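Local coordinates for protein probable CoA-transferase alpha subunit (Rhodococcus jostii, PDB 6COJ) that probably serves as the alpha subunit of a CoA-transferase family enzyme, binding a bulky acyl-coenzyme A thioester together with a partner protein chain, at residues Ala84-Val89 and Ile110-Met115; Lys46-Val51 and His253-Gly258. The protein carries 1 engineered substitution. All blocks are in the same frame, centred on the assembly; numbering follows the deposited sequence.

Contact 1: Ala84-Val89 and Ile110-Met115. With F8G (S-{(3R,5R,9R)-1-[(2R,3S,4R,5R)-5-(6-amino-9H-purin-9-yl)-4-hydroxy-3-(phosphonooxy)tetrahydrofuran-2-yl]-3,5,9-trihydroxy-8,8-dimethyl-3,5-dioxido-10,14-dioxo-2,4,6-trioxa-11,15-diaza-3lambda~5~,5lambda~5~-diphosphaheptadecan-17-yl} (5R,10R)-7-hydroxy-10-methyl-2-oxo-1-oxaspiro[4.5]dec-6-ene-6-carbothioate (non-preferred name)), chain E.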
loop_
_atom_site.group_PDB
_atom_site.type_symbol
_atom_site.label_atom_id
_atom_site.label_comp_id
_atom_site.label_asym_id
_atom_site.label_seq_id
_atom_site.Cartn_x
_atom_site.Cartn_y
_atom_site.Cartn_z
ATOM N N ALA A 84 -4.071 -23.398 10.269
ATOM C CA ALA A 84 -3.811 -22.010 10.626
ATOM C C ALA A 84 -2.686 -21.451 9.774
ATOM O O ALA A 84 -1.623 -22.067 9.664
ATOM C CB ALA A 84 -3.478 -21.872 12.121
ATOM N N TYR A 85 -2.936 -20.280 9.182
ATOM C CA TYR A 85 -1.954 -19.492 8.451
ATOM C C TYR A 85 -1.657 -18.263 9.300
ATOM O O TYR A 85 -2.566 -17.477 9.574
ATOM C CB TYR A 85 -2.559 -19.026 7.125
ATOM C CG TYR A 85 -2.825 -20.109 6.100
ATOM C CD1 TYR A 85 -3.907 -20.972 6.225
ATOM C CD2 TYR A 85 -1.996 -20.254 4.994
ATOM C CE1 TYR A 85 -4.148 -21.962 5.282
ATOM C CE2 TYR A 85 -2.234 -21.237 4.042
ATOM C CZ TYR A 85 -3.314 -22.088 4.197
ATOM O OH TYR A 85 -3.573 -23.070 3.270
ATOM N N TYR A 86 -0.397 -18.079 9.704
ATOM C CA TYR A 86 -0.095 -16.981 10.625
ATOM C C TYR A 86 1.365 -16.583 10.491
ATOM O O TYR A 86 2.213 -17.401 10.117
ATOM C CB TYR A 86 -0.394 -17.373 12.091
ATOM C CG TYR A 86 0.339 -18.632 12.520
ATOM C CD1 TYR A 86 -0.224 -19.886 12.327
ATOM C CD2 TYR A 86 1.618 -18.564 13.062
ATOM C CE1 TYR A 86 0.453 -21.042 12.688
ATOM C CE2 TYR A 86 2.310 -19.714 13.409
ATOM C CZ TYR A 86 1.728 -20.941 13.208
ATOM O OH TYR A 86 2.401 -22.086 13.556
ATOM N N GLY A 87 1.646 -15.324 10.836
ATOM C CA GLY A 87 3.004 -14.819 10.843
ATOM C C GLY A 87 3.650 -14.976 12.201
ATOM O O GLY A 87 4.878 -14.989 12.321
ATOM N N PHE A 88 2.819 -15.088 13.232
ATOM C CA PHE A 88 3.269 -15.317 14.599
ATOM C C PHE A 88 2.026 -15.581 15.431
ATOM O O PHE A 88 0.899 -15.391 14.968
ATOM C CB PHE A 88 4.005 -14.091 15.158
ATOM C CG PHE A 88 3.147 -12.856 15.247
ATOM C CD1 PHE A 88 2.340 -12.634 16.359
ATOM C CD2 PHE A 88 3.159 -11.907 14.228
ATOM C CE1 PHE A 88 1.535 -11.505 16.444
ATOM C CE2 PHE A 88 2.369 -10.766 14.318
ATOM C CZ PHE A 88 1.561 -10.568 15.422
ATOM N N VAL A 89 2.243 -16.015 16.668
ATOM C CA VAL A 89 1.206 -15.985 17.695
ATOM C C VAL A 89 1.834 -15.391 18.946
ATOM O O VAL A 89 2.842 -15.909 19.441
ATOM C CB VAL A 89 0.617 -17.377 17.996
ATOM C CG1 VAL A 89 -0.469 -17.256 19.073
ATOM C CG2 VAL A 89 0.052 -18.006 16.718
ATOM N N ILE A 110 -3.496 -29.059 14.974
ATOM C CA ILE A 110 -3.699 -28.137 13.866
ATOM C C ILE A 110 -2.580 -28.320 12.851
ATOM O O ILE A 110 -1.428 -28.584 13.217
ATOM C CB ILE A 110 -3.811 -26.667 14.334
ATOM C CG1 ILE A 110 -2.537 -26.203 15.035
ATOM C CG2 ILE A 110 -5.015 -26.488 15.265
ATOM C CD1 ILE A 110 -2.590 -24.709 15.465
ATOM N N ALA A 111 -2.927 -28.215 11.573
ATOM C CA ALA A 111 -1.935 -28.155 10.512
ATOM C C ALA A 111 -1.572 -26.691 10.345
ATOM O O ALA A 111 -2.462 -25.839 10.275
ATOM C CB ALA A 111 -2.522 -28.691 9.207
ATOM N N VAL A 112 -0.282 -26.382 10.320
ATOM C CA VAL A 112 0.147 -24.985 10.270
ATOM C C VAL A 112 0.773 -24.650 8.927
ATOM O O VAL A 112 1.544 -25.436 8.361
ATOM C CB VAL A 112 1.045 -24.545 11.447
ATOM C CG1 VAL A 112 0.334 -24.771 12.789
ATOM C CG2 VAL A 112 2.384 -25.255 11.416
ATOM N N ARG A 113 0.424 -23.466 8.421
ATOM C CA ARG A 113 1.166 -22.831 7.340
ATOM C C ARG A 113 1.767 -21.548 7.899
ATOM O O ARG A 113 1.402 -20.426 7.511
ATOM C CB ARG A 113 0.275 -22.596 6.126
ATOM C CG ARG A 113 -0.267 -23.884 5.516
ATOM C CD ARG A 113 0.845 -24.793 4.958
ATOM N NE ARG A 113 0.285 -26.021 4.404
ATOM C CZ ARG A 113 0.130 -27.146 5.093
ATOM N NH1 ARG A 113 0.525 -27.208 6.359
ATOM N NH2 ARG A 113 -0.406 -28.206 4.506
ATOM N N GLU A 114 2.680 -21.734 8.845
ATOM C CA GLU A 114 3.417 -20.644 9.455
ATOM C C GLU A 114 4.253 -19.950 8.387
ATOM O O GLU A 114 4.782 -20.593 7.473
ATOM C CB GLU A 114 4.307 -21.245 10.549
ATOM C CG GLU A 114 5.098 -20.238 11.352
ATOM C CD GLU A 114 5.737 -20.862 12.574
ATOM O OE1 GLU A 114 5.050 -21.626 13.276
ATOM O OE2 GLU A 114 6.931 -20.600 12.822
ATOM N N MET A 115 4.355 -18.628 8.486
ATOM C CA MET A 115 5.034 -17.873 7.443
ATOM C C MET A 115 5.652 -16.621 8.039
ATOM O O MET A 115 5.309 -16.202 9.147
ATOM C CB MET A 115 4.067 -17.510 6.311
ATOM C CG MET A 115 3.014 -16.485 6.707
ATOM S SD MET A 115 1.786 -16.215 5.405
ATOM C CE MET A 115 0.439 -17.247 6.003
HETATM C C4 F8G E . 12.734 -27.320 25.484
HETATM C C5 F8G E . 13.559 -27.835 24.382
HETATM C C6 F8G E . 13.021 -28.954 23.572
HETATM C C8 F8G E . 14.599 -26.197 25.393
HETATM N N1 F8G E . 11.801 -29.459 23.870
HETATM N N3 F8G E . 11.519 -27.859 25.743
HETATM C "C1'" F8G E . 12.930 -25.548 27.194
HETATM C C2 F8G E . 10.954 -28.966 24.965
HETATM C "C2'" F8G E . 13.970 -25.172 28.231
HETATM C "C3'" F8G E . 13.389 -23.886 28.774
HETATM C "C4'" F8G E . 12.813 -23.232 27.547
HETATM C "C5'" F8G E . 13.860 -22.357 26.892
HETATM C CAA F8G E . 10.061 -6.883 11.353
HETATM C CAB F8G E . 10.513 -7.568 12.619
HETATM C CAC F8G E . 9.662 -8.161 13.481
HETATM C CAD F8G E . 8.170 -7.863 13.440
HETATM C CAE F8G E . 7.849 -6.799 12.393
HETATM C CAF F8G E . 8.582 -7.078 11.098
HETATM C CAG F8G E . 10.160 -9.160 14.443
HETATM C CAI F8G E . 6.358 -6.689 12.113
HETATM C CAK F8G E . 7.543 -7.473 14.795
HETATM C CAL F8G E . 6.552 -8.573 15.217
HETATM C CAM F8G E . 6.662 -9.555 14.077
HETATM C CAQ F8G E . 11.768 -10.847 15.853
HETATM C CAR F8G E . 11.718 -10.214 17.233
HETATM C CAT F8G E . 12.646 -11.724 18.874
HETATM C CAU F8G E . 12.332 -12.569 20.094
HETATM C CAV F8G E . 13.394 -13.615 20.411
HETATM C CAX F8G E . 13.522 -13.913 22.793
HETATM C CAY F8G E . 13.211 -14.747 24.009
HETATM C CAZ F8G E . 14.440 -15.513 24.514
HETATM C CBA F8G E . 14.005 -16.476 25.608
HETATM C CBM F8G E . 15.037 -16.317 23.368
HETATM C CBN F8G E . 15.491 -14.579 25.103
HETATM N N6 F8G E . 13.741 -29.466 22.545
HETATM N N7 F8G E . 14.691 -27.101 24.383
HETATM N N9 F8G E . 13.435 -26.343 26.051
HETATM N NAS F8G E . 11.581 -11.202 18.277
HETATM N NAW F8G E . 13.060 -14.347 21.625
HETATM O "O2'" F8G E . 14.099 -26.164 29.252
HETATM O "O3'" F8G E . 12.274 -24.173 29.600
HETATM O "O4'" F8G E . 12.467 -24.302 26.671
HETATM O "O5'" F8G E . 14.161 -21.275 27.768
HETATM O OAH F8G E . 11.709 -7.546 12.823
HETATM O OAJ F8G E . 9.356 -9.736 15.167
HETATM O OAN F8G E . 6.125 -10.636 13.971
HETATM O OAO F8G E . 7.530 -9.068 13.041
HETATM O OBB F8G E . 12.988 -17.290 25.045
HETATM O OBD F8G E . 13.198 -19.646 26.097
HETATM O OBJ F8G E . 13.787 -11.527 18.476
HETATM O OBK F8G E . 14.158 -12.873 22.872
HETATM O OBL F8G E . 12.703 -13.910 25.060
HETATM O OBO F8G E . 11.043 -18.873 25.174
HETATM O OBP F8G E . 11.814 -17.764 27.280
HETATM O OBQ F8G E . 14.557 -18.762 28.112
HETATM O OBR F8G E . 15.711 -19.992 26.262
HETATM O OCI F8G E . 11.099 -24.346 31.838
HETATM O OCJ F8G E . 13.404 -25.225 31.553
HETATM O OCK F8G E . 12.995 -22.764 31.560
HETATM P PBC F8G E . 12.226 -18.370 25.959
HETATM P PBE F8G E . 14.449 -19.858 27.080
HETATM P PCH F8G E . 12.443 -24.120 31.190
HETATM S SAP F8G E . 11.775 -9.585 14.620
#
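Tyr86 and Glu114 meet through both ring face and hydroxyl: Tyr86 OH donates to Glu114 OE1 at 2.7 Å, using the anti lone pair of the carboxylate, while Glu114 CA sits over one ring face, 4.2 Å from the centroid, in a CH-pi contact. Val89 CG2 covers the opposite face, and Val112 CG1 meets the ring edge in its plane, 3.7 Å from Tyr86 CE1. The Glu114 chain is extended, with CG anti to the backbone N (chi1 -177°), which carries the carboxylate to the phenol; OE2 is bonded to a polar side chain of another protein's chain. The acid thus links the tyrosine to the subunit interface and orients its hydroxyl, while the groups over both faces and at the edge probably limit how the ring can turn.

On the other sheet face, Tyr85 and Arg113 run side by side. Arg113 CB lies over the Tyr85 ring, 3.8 Å from its centroid, and Met115 CE reaches the ring edge and comes 3.7 Å from Tyr85 CB. Glu151 holds both polar ends, salt-bridged to Arg113 NE and hydrogen-bonded to Tyr85 OH; Arg113 NH1 turns back onto its neighbour's carbonyl, Val112 O, approaching from above the carbonyl plane.

The backbones are joined by Ala84 N to Ala111 O (2.9 Å), Arg113 N to Ala84 O (2.8 Å, 171° at the hydrogen) and Met115 N to Tyr86 O. The buried Tyr86 N finds no partner. The chain then turns at Gly87 and delivers Phe88 to the ligand, with Phe88 CD2 3.2 Å from the lactone carbonyl oxygen OAN. This is the strand pairing of a beta-alpha-beta crossover, with helix 99-106 between two parallel strands at the edge of a Rossmann-like sheet whose C-terminal end opens on the acyl-CoA pocket.

Contact 2: Lys46-Val51 and His253-Gly258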
loop_
_atom_site.group_PDB
_atom_site.type_symbol
_atom_site.label_atom_id
_atom_site.label_comp_id
_atom_site.label_asym_id
_atom_site.label_seq_id
_atom_site.Cartn_x
_atom_site.Cartn_y
_atom_site.Cartn_z
ATOM N N LYS A 46 -8.203 -7.068 18.655
ATOM C CA LYS A 46 -8.808 -8.274 18.134
ATOM C C LYS A 46 -10.325 -8.189 18.278
ATOM O O LYS A 46 -10.829 -7.591 19.230
ATOM C CB LYS A 46 -8.304 -9.471 18.929
ATOM C CG LYS A 46 -6.882 -9.848 18.556
ATOM C CD LYS A 46 -6.847 -10.469 17.187
ATOM C CE LYS A 46 -5.444 -10.805 16.746
ATOM N NZ LYS A 46 -5.518 -11.478 15.429
ATOM N N PRO A 47 -11.087 -8.781 17.329
ATOM C CA PRO A 47 -12.563 -8.832 17.465
ATOM C C PRO A 47 -12.976 -9.915 18.456
ATOM O O PRO A 47 -13.555 -10.957 18.112
ATOM C CB PRO A 47 -13.010 -9.126 16.030
ATOM C CG PRO A 47 -11.903 -9.979 15.488
ATOM C CD PRO A 47 -10.629 -9.385 16.063
ATOM N N MET A 48 -12.657 -9.673 19.730
ATOM C CA MET A 48 -12.806 -10.701 20.753
ATOM C C MET A 48 -14.269 -11.019 21.035
ATOM O O MET A 48 -14.601 -12.176 21.331
ATOM C CB MET A 48 -12.083 -10.285 22.035
ATOM C CG MET A 48 -10.579 -10.141 21.910
ATOM S SD MET A 48 -9.723 -11.675 21.516
ATOM C CE MET A 48 -9.737 -12.460 23.127
ATOM N N ALA A 49 -15.158 -10.025 20.945
ATOM C CA ALA A 49 -16.581 -10.313 21.083
ATOM C C ALA A 49 -17.062 -11.243 19.975
ATOM O O ALA A 49 -17.835 -12.174 20.229
ATOM C CB ALA A 49 -17.390 -9.014 21.130
ATOM N N LEU A 50 -16.599 -11.026 18.739
ATOM C CA LEU A 50 -16.966 -11.944 17.661
ATOM C C LEU A 50 -16.367 -13.330 17.883
ATOM O O LEU A 50 -17.025 -14.347 17.621
ATOM C CB LEU A 50 -16.557 -11.361 16.304
ATOM C CG LEU A 50 -17.488 -10.260 15.760
ATOM C CD1 LEU A 50 -16.796 -9.418 14.671
ATOM C CD2 LEU A 50 -18.806 -10.848 15.229
ATOM N N VAL A 51 -15.139 -13.394 18.409
ATOM C CA VAL A 51 -14.529 -14.688 18.725
ATOM C C VAL A 51 -15.318 -15.415 19.813
ATOM O O VAL A 51 -15.546 -16.629 19.727
ATOM C CB VAL A 51 -13.043 -14.520 19.094
ATOM C CG1 VAL A 51 -12.476 -15.826 19.655
ATOM C CG2 VAL A 51 -12.247 -14.069 17.882
ATOM N N HIS A 253 -11.949 -6.319 24.187
ATOM C CA HIS A 253 -11.430 -6.804 25.464
ATOM C C HIS A 253 -11.169 -8.310 25.361
ATOM O O HIS A 253 -12.042 -9.034 24.894
ATOM C CB HIS A 253 -12.445 -6.529 26.576
ATOM C CG HIS A 253 -11.941 -6.885 27.938
ATOM N ND1 HIS A 253 -12.004 -8.168 28.443
ATOM C CD2 HIS A 253 -11.346 -6.131 28.893
ATOM C CE1 HIS A 253 -11.463 -8.189 29.647
ATOM N NE2 HIS A 253 -11.064 -6.965 29.948
ATOM N N PHE A 254 -10.010 -8.811 25.802
ATOM C CA PHE A 254 -9.039 -8.109 26.636
ATOM C C PHE A 254 -7.816 -7.564 25.901
ATOM O O PHE A 254 -6.797 -7.280 26.535
ATOM C CB PHE A 254 -8.563 -9.049 27.762
ATOM C CG PHE A 254 -8.272 -10.460 27.304
ATOM C CD1 PHE A 254 -7.028 -10.799 26.775
ATOM C CD2 PHE A 254 -9.244 -11.451 27.401
ATOM C CE1 PHE A 254 -6.767 -12.103 26.357
ATOM C CE2 PHE A 254 -8.987 -12.756 26.984
ATOM C CZ PHE A 254 -7.748 -13.080 26.464
ATOM N N THR A 255 -7.899 -7.397 24.582
ATOM C CA THR A 255 -6.802 -6.779 23.846
ATOM C C THR A 255 -6.954 -5.254 23.861
ATOM O O THR A 255 -8.001 -4.713 24.233
ATOM C CB THR A 255 -6.742 -7.315 22.410
ATOM O OG1 THR A 255 -7.887 -6.886 21.647
ATOM C CG2 THR A 255 -6.700 -8.842 22.446
ATOM N N LEU A 256 -5.894 -4.549 23.471
ATOM C CA LEU A 256 -5.979 -3.088 23.431
ATOM C C LEU A 256 -6.808 -2.625 22.228
ATOM O O LEU A 256 -7.096 -3.388 21.305
ATOM C CB LEU A 256 -4.587 -2.445 23.456
ATOM C CG LEU A 256 -3.550 -2.772 22.377
ATOM C CD1 LEU A 256 -3.897 -2.140 21.034
ATOM C CD2 LEU A 256 -2.163 -2.318 22.828
ATOM N N ALA A 257 -7.173 -1.347 22.220
ATOM C CA ALA A 257 -8.041 -0.856 21.150
ATOM C C ALA A 257 -7.757 0.610 20.833
ATOM O O ALA A 257 -8.633 1.469 20.885
ATOM C CB ALA A 257 -9.513 -1.075 21.487
ATOM N N GLY A 258 -6.512 0.904 20.473
ATOM C CA GLY A 258 -6.175 2.254 20.050
ATOM C C GLY A 258 -6.489 3.250 21.146
ATOM O O GLY A 258 -6.145 3.042 22.316
#
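Met48 hooks its terminal methyl over the Phe254 ring: Met48 CE stands 4.2 Å from the ring centroid and 23° off the normal, above the CE2–CZ rim. The two side chains do not run parallel; the methionine is bent at chi2 (-64°) and again at chi3, which folds CE back onto the aromatic face. Nearer the backbone, Met48 CB lies against the carbonyl oxygen of His253, at 3.1 Å from His253 O, an oxygen that also accepts from Arg52 NH1. A cis peptide joins His253 to Phe254.

Thr255 points its side chain at Lys46 and divides its two branches. OG1 accepts the backbone N-H of Lys46 (Lys46 N to Thr255 OG1 3.0 Å, 155° at the hydrogen) and donates to Ala252 O, so the hydroxyl ties the segment 46-51 to the loop. The methyl CG2 packs 3.9 Å from Lys46 CB, and 4.1 Å from Met48 CG. An alanine at Thr255 would probably leave the buried Lys46 N-H without its acceptor and open a small gap between Lys46 CB and Met48 CG.

The Lys46 chain, bent at chi2, runs on past the threonine, its ammonium salt-bridged to Asp71 and bonded to the carbonyls of Gly39 and Tyr67. His253 is held by Tyr296 and Asp264 through its two ring nitrogens. Pro47, the N-cap and centre of an inverse gamma turn, starts helix 48-56. Here that helix's first turn meets the loop between strand 244-247 and helix 265-274: helix 70-77 packs on Met48, Phe254 and Thr255 through Pro70, helix 293-306 touches Ala49, His253 and Phe254, and helix 23-28 lies against Ala49 and Leu50.

Along the chain the order is 46-51, 84-89, 110-115, 253-258, so both halves of contact 1 fall between the two halves of contact 2. The centres lie 20 Å apart and the nearest atoms about 7 Å, without touching. Contact 1 belongs to the parallel seven-stranded sheet, joining its outermost strand 111-114 to strand 81-86. Contact 2 lies off the strands: helix 48-56, which follows the central strand 35-38, meets the loop that leaves strand 244-247 at the other edge. Contact 1 brings Phe88 to the ligand, whereas the Lys46 side chain remains about 12 Å away; contact 2, whose touching residues are all buried and which no other protein chain of the assembly reaches, is packing within the subunit.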